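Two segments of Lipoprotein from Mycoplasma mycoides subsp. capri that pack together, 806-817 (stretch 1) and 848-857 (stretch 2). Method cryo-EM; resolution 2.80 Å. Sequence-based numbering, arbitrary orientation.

Stretch 1 (806-817) GQYDLIYGGGKD
Stretch 2 848-857: KIPSEFKFNN

This is a mainly aromatic contact between a strand-and-turn segment and an irregular loop, in which two phenylalanines of stretch 2 pack onto stretch 1 and a single hydrogen bond joins the two stretches; together they bury 539 Å².

Stretch 1 runs as strand through Tyr808 and Asp809 (phi/psi -156/155 and -136/117), then turns back on itself. Gly813 N to Asp809 O (2.9 Å) closes the turn, and Asp817 N to Gln807 O (3.1 Å) ties the returning chain to the strand. Asp809, chi1 t, braces the bend: its OD1 accepts from Ile811 N and from Tyr812 N, each at 2.9 Å. Gly813 and Gly814 take positive phi (73° and 75°), a region that favours glycine. Stretch 2 has no regular helix or strand; Phe853 N to Pro850 O (3.0 Å) folds its middle. No backbone hydrogen bond crosses between the stretches, and the nearest CA atoms remain well apart: Tyr812 CA to Ile849 CA 7.0 Å, Gly814 CA to Lys854 CA 7.3 Å, Gly815 CA to Phe855 CA 6.5 Å. Both chains therefore advance in the same sense in this register, with side chains filling the gap.

Tyr812 and Phe853, both chi1 m and pointing toward the opposing stretch, form a face-to-face stack, with centroids 4.0 Å apart and planes at 17°. Phe853 CB also lies over the tyrosine face, 4.3 Å from the centroid of the Tyr812 ring. Pro850 CD adds an apolar contact at 4.0 Å from Tyr812 CE1. The CA-to-CB bond of Ile849 points sideways, but its m,t rotamer brings CD1 to 3.5 Å from Tyr812 O.

Phe855, chi1 m and chi2 -84°, has the largest covered area, 110 Å². Gln807, extended with chi1 and chi2 both t, lies over one face of the Phe855 ring: Gln807 CG sits 3.8 Å from the ring centroid, 25° off the normal, a CH-pi contact. Tyr808 O approaches the ring edge, 3.7 Å from Phe855 CZ. Gly815 CA is 3.5 Å from Phe855 CE2; an ideal CB on Gly815 would lie 3.2 Å from that same CE2 and clash with Tyr808 CA at 2.7 Å, so the absent side chain leaves needed room.

The Gln807 amide supplies the polar link. Gln807 NE2 donates to Asn856 OD1 at 3.1 Å (N-H...acceptor angle 159°), while Gln807 OE1 accepts from Lys816 N at 2.9 Å. Asn856 presents its OD1 from a positive-phi backbone (64/-48) with chi1 m.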

# COMPACT_ATOMS: atom_id res chain seq x y z
N GLY B 806 36.61 -13.38 -19.72
CA GLY B 806 36.64 -12.39 -20.79
C GLY B 806 36.69 -10.95 -20.28
O GLY B 806 35.91 -10.54 -19.42
N GLN B 807 37.60 -10.16 -20.84
CA GLN B 807 37.77 -8.75 -20.52
C GLN B 807 37.06 -7.88 -21.57
O GLN B 807 37.35 -7.95 -22.76
CB GLN B 807 39.27 -8.45 -20.45
CG GLN B 807 39.56 -6.98 -20.12
CD GLN B 807 40.99 -6.64 -20.46
OE1 GLN B 807 41.27 -6.18 -21.56
NE2 GLN B 807 41.94 -6.88 -19.60
N TYR B 808 36.15 -7.03 -21.11
CA TYR B 808 35.28 -6.26 -21.98
C TYR B 808 34.77 -4.99 -21.29
O TYR B 808 34.63 -4.93 -20.07
CB TYR B 808 34.11 -7.15 -22.46
CG TYR B 808 33.08 -7.55 -21.44
CD1 TYR B 808 33.16 -8.79 -20.78
CD2 TYR B 808 31.99 -6.71 -21.18
CE1 TYR B 808 32.19 -9.16 -19.84
CE2 TYR B 808 31.02 -7.07 -20.24
CZ TYR B 808 31.12 -8.29 -19.55
OH TYR B 808 30.23 -8.61 -18.59
N ASP B 809 34.41 -3.99 -22.08
CA ASP B 809 33.60 -2.86 -21.65
C ASP B 809 32.54 -2.60 -22.72
O ASP B 809 32.88 -2.32 -23.87
CB ASP B 809 34.51 -1.67 -21.37
CG ASP B 809 33.80 -0.46 -20.77
OD1 ASP B 809 32.62 -0.23 -21.10
OD2 ASP B 809 34.46 0.25 -19.98
N LEU B 810 31.26 -2.75 -22.38
CA LEU B 810 30.16 -2.60 -23.33
C LEU B 810 29.57 -1.18 -23.41
O LEU B 810 28.66 -0.94 -24.19
CB LEU B 810 29.16 -3.78 -23.26
CG LEU B 810 28.65 -4.25 -21.90
CD1 LEU B 810 27.79 -3.18 -21.27
CD2 LEU B 810 27.86 -5.53 -22.04
N ILE B 811 30.18 -0.21 -22.74
CA ILE B 811 29.95 1.23 -22.92
C ILE B 811 31.09 1.87 -23.73
O ILE B 811 30.83 2.60 -24.69
CB ILE B 811 29.75 1.92 -21.55
CG1 ILE B 811 28.58 1.31 -20.74
CG2 ILE B 811 29.58 3.43 -21.67
CD1 ILE B 811 27.19 1.55 -21.29
N TYR B 812 32.36 1.58 -23.41
CA TYR B 812 33.52 2.20 -24.07
C TYR B 812 34.21 1.34 -25.13
O TYR B 812 34.87 1.90 -26.01
CB TYR B 812 34.53 2.68 -23.02
CG TYR B 812 34.09 3.86 -22.19
CD1 TYR B 812 34.37 5.16 -22.62
CD2 TYR B 812 33.38 3.66 -20.99
CE1 TYR B 812 33.96 6.27 -21.86
CE2 TYR B 812 32.98 4.76 -20.22
CZ TYR B 812 33.28 6.07 -20.64
OH TYR B 812 32.93 7.13 -19.89
N GLY B 813 34.04 0.01 -25.11
CA GLY B 813 34.72 -0.92 -26.01
C GLY B 813 36.20 -1.12 -25.69
O GLY B 813 36.71 -0.67 -24.67
N GLY B 814 36.92 -1.79 -26.59
CA GLY B 814 38.38 -1.86 -26.57
C GLY B 814 38.99 -2.78 -25.51
O GLY B 814 40.17 -2.64 -25.19
N GLY B 815 38.20 -3.69 -24.95
CA GLY B 815 38.66 -4.75 -24.06
C GLY B 815 39.20 -5.96 -24.81
O GLY B 815 38.80 -6.21 -25.95
N LYS B 816 40.11 -6.72 -24.20
CA LYS B 816 40.92 -7.75 -24.89
C LYS B 816 40.11 -8.85 -25.58
O LYS B 816 40.53 -9.33 -26.63
CB LYS B 816 41.93 -8.30 -23.88
CG LYS B 816 42.98 -9.22 -24.50
CD LYS B 816 44.12 -9.53 -23.53
CE LYS B 816 43.68 -10.34 -22.32
NZ LYS B 816 44.82 -10.68 -21.44
N ASP B 817 38.94 -9.22 -25.06
CA ASP B 817 38.07 -10.26 -25.64
C ASP B 817 36.84 -9.70 -26.39
O ASP B 817 36.04 -10.46 -26.91
CB ASP B 817 37.69 -11.24 -24.54
CG ASP B 817 38.92 -12.02 -24.05
OD1 ASP B 817 39.42 -12.86 -24.83
OD2 ASP B 817 39.38 -11.79 -22.92
N LYS B 848 39.72 9.07 -28.28
CA LYS B 848 39.08 9.90 -27.25
C LYS B 848 38.41 9.10 -26.13
O LYS B 848 37.63 9.65 -25.36
CB LYS B 848 38.13 10.92 -27.92
CG LYS B 848 38.77 11.81 -28.99
CD LYS B 848 40.00 12.60 -28.53
CE LYS B 848 40.56 13.41 -29.69
NZ LYS B 848 41.78 14.16 -29.33
N ILE B 849 38.75 7.82 -25.96
CA ILE B 849 38.51 7.12 -24.69
C ILE B 849 39.39 7.79 -23.62
O ILE B 849 40.60 7.90 -23.82
CB ILE B 849 38.81 5.60 -24.81
CG1 ILE B 849 37.82 4.93 -25.78
CG2 ILE B 849 38.74 4.90 -23.45
CD1 ILE B 849 38.02 3.43 -25.93
N PRO B 850 38.83 8.25 -22.48
CA PRO B 850 39.64 8.79 -21.39
C PRO B 850 40.48 7.68 -20.76
O PRO B 850 40.01 6.56 -20.60
CB PRO B 850 38.65 9.43 -20.42
CG PRO B 850 37.29 8.85 -20.76
CD PRO B 850 37.42 8.28 -22.16
N SER B 851 41.73 7.95 -20.38
CA SER B 851 42.71 6.89 -20.05
C SER B 851 42.32 6.00 -18.86
O SER B 851 42.81 4.88 -18.75
CB SER B 851 44.08 7.52 -19.83
OG SER B 851 44.04 8.45 -18.77
N GLU B 852 41.38 6.43 -18.03
CA GLU B 852 40.71 5.64 -16.99
C GLU B 852 40.07 4.33 -17.49
O GLU B 852 40.09 3.33 -16.78
CB GLU B 852 39.67 6.56 -16.34
CG GLU B 852 38.69 5.86 -15.40
CD GLU B 852 37.78 6.81 -14.61
OE1 GLU B 852 37.96 8.04 -14.63
OE2 GLU B 852 36.88 6.30 -13.90
N PHE B 853 39.52 4.32 -18.71
CA PHE B 853 38.78 3.18 -19.27
C PHE B 853 39.58 2.29 -20.23
O PHE B 853 39.04 1.30 -20.72
CB PHE B 853 37.47 3.68 -19.88
CG PHE B 853 36.48 4.17 -18.86
CD1 PHE B 853 35.65 3.25 -18.18
CD2 PHE B 853 36.38 5.53 -18.56
CE1 PHE B 853 34.72 3.71 -17.24
CE2 PHE B 853 35.45 5.99 -17.63
CZ PHE B 853 34.61 5.08 -16.97
N LYS B 854 40.87 2.56 -20.46
CA LYS B 854 41.78 1.63 -21.14
C LYS B 854 42.04 0.38 -20.28
O LYS B 854 41.69 0.34 -19.11
CB LYS B 854 43.09 2.33 -21.50
CG LYS B 854 42.91 3.42 -22.57
CD LYS B 854 44.26 4.08 -22.85
CE LYS B 854 44.15 5.34 -23.71
NZ LYS B 854 43.87 5.07 -25.10
N PHE B 855 42.65 -0.64 -20.86
CA PHE B 855 43.03 -1.89 -20.18
C PHE B 855 44.52 -2.19 -20.37
O PHE B 855 45.12 -1.80 -21.37
CB PHE B 855 42.22 -3.06 -20.74
CG PHE B 855 40.74 -3.10 -20.43
CD1 PHE B 855 40.29 -3.64 -19.22
CD2 PHE B 855 39.81 -2.69 -21.40
CE1 PHE B 855 38.92 -3.79 -18.99
CE2 PHE B 855 38.44 -2.84 -21.17
CZ PHE B 855 38.00 -3.39 -19.96
N ASN B 856 45.09 -2.96 -19.43
CA ASN B 856 46.44 -3.56 -19.43
C ASN B 856 47.63 -2.58 -19.40
O ASN B 856 48.52 -2.77 -18.57
CB ASN B 856 46.56 -4.61 -20.55
CG ASN B 856 45.65 -5.81 -20.34
OD1 ASN B 856 44.62 -5.98 -20.98
ND2 ASN B 856 45.97 -6.66 -19.40
N ASN B 857 47.67 -1.54 -20.23
CA ASN B 857 48.67 -0.47 -20.10
C ASN B 857 48.34 0.44 -18.91
O ASN B 857 49.24 0.84 -18.17
CB ASN B 857 48.87 0.28 -21.44
CG ASN B 857 47.77 1.26 -21.83
OD1 ASN B 857 46.59 1.10 -21.56
ND2 ASN B 857 48.13 2.33 -22.50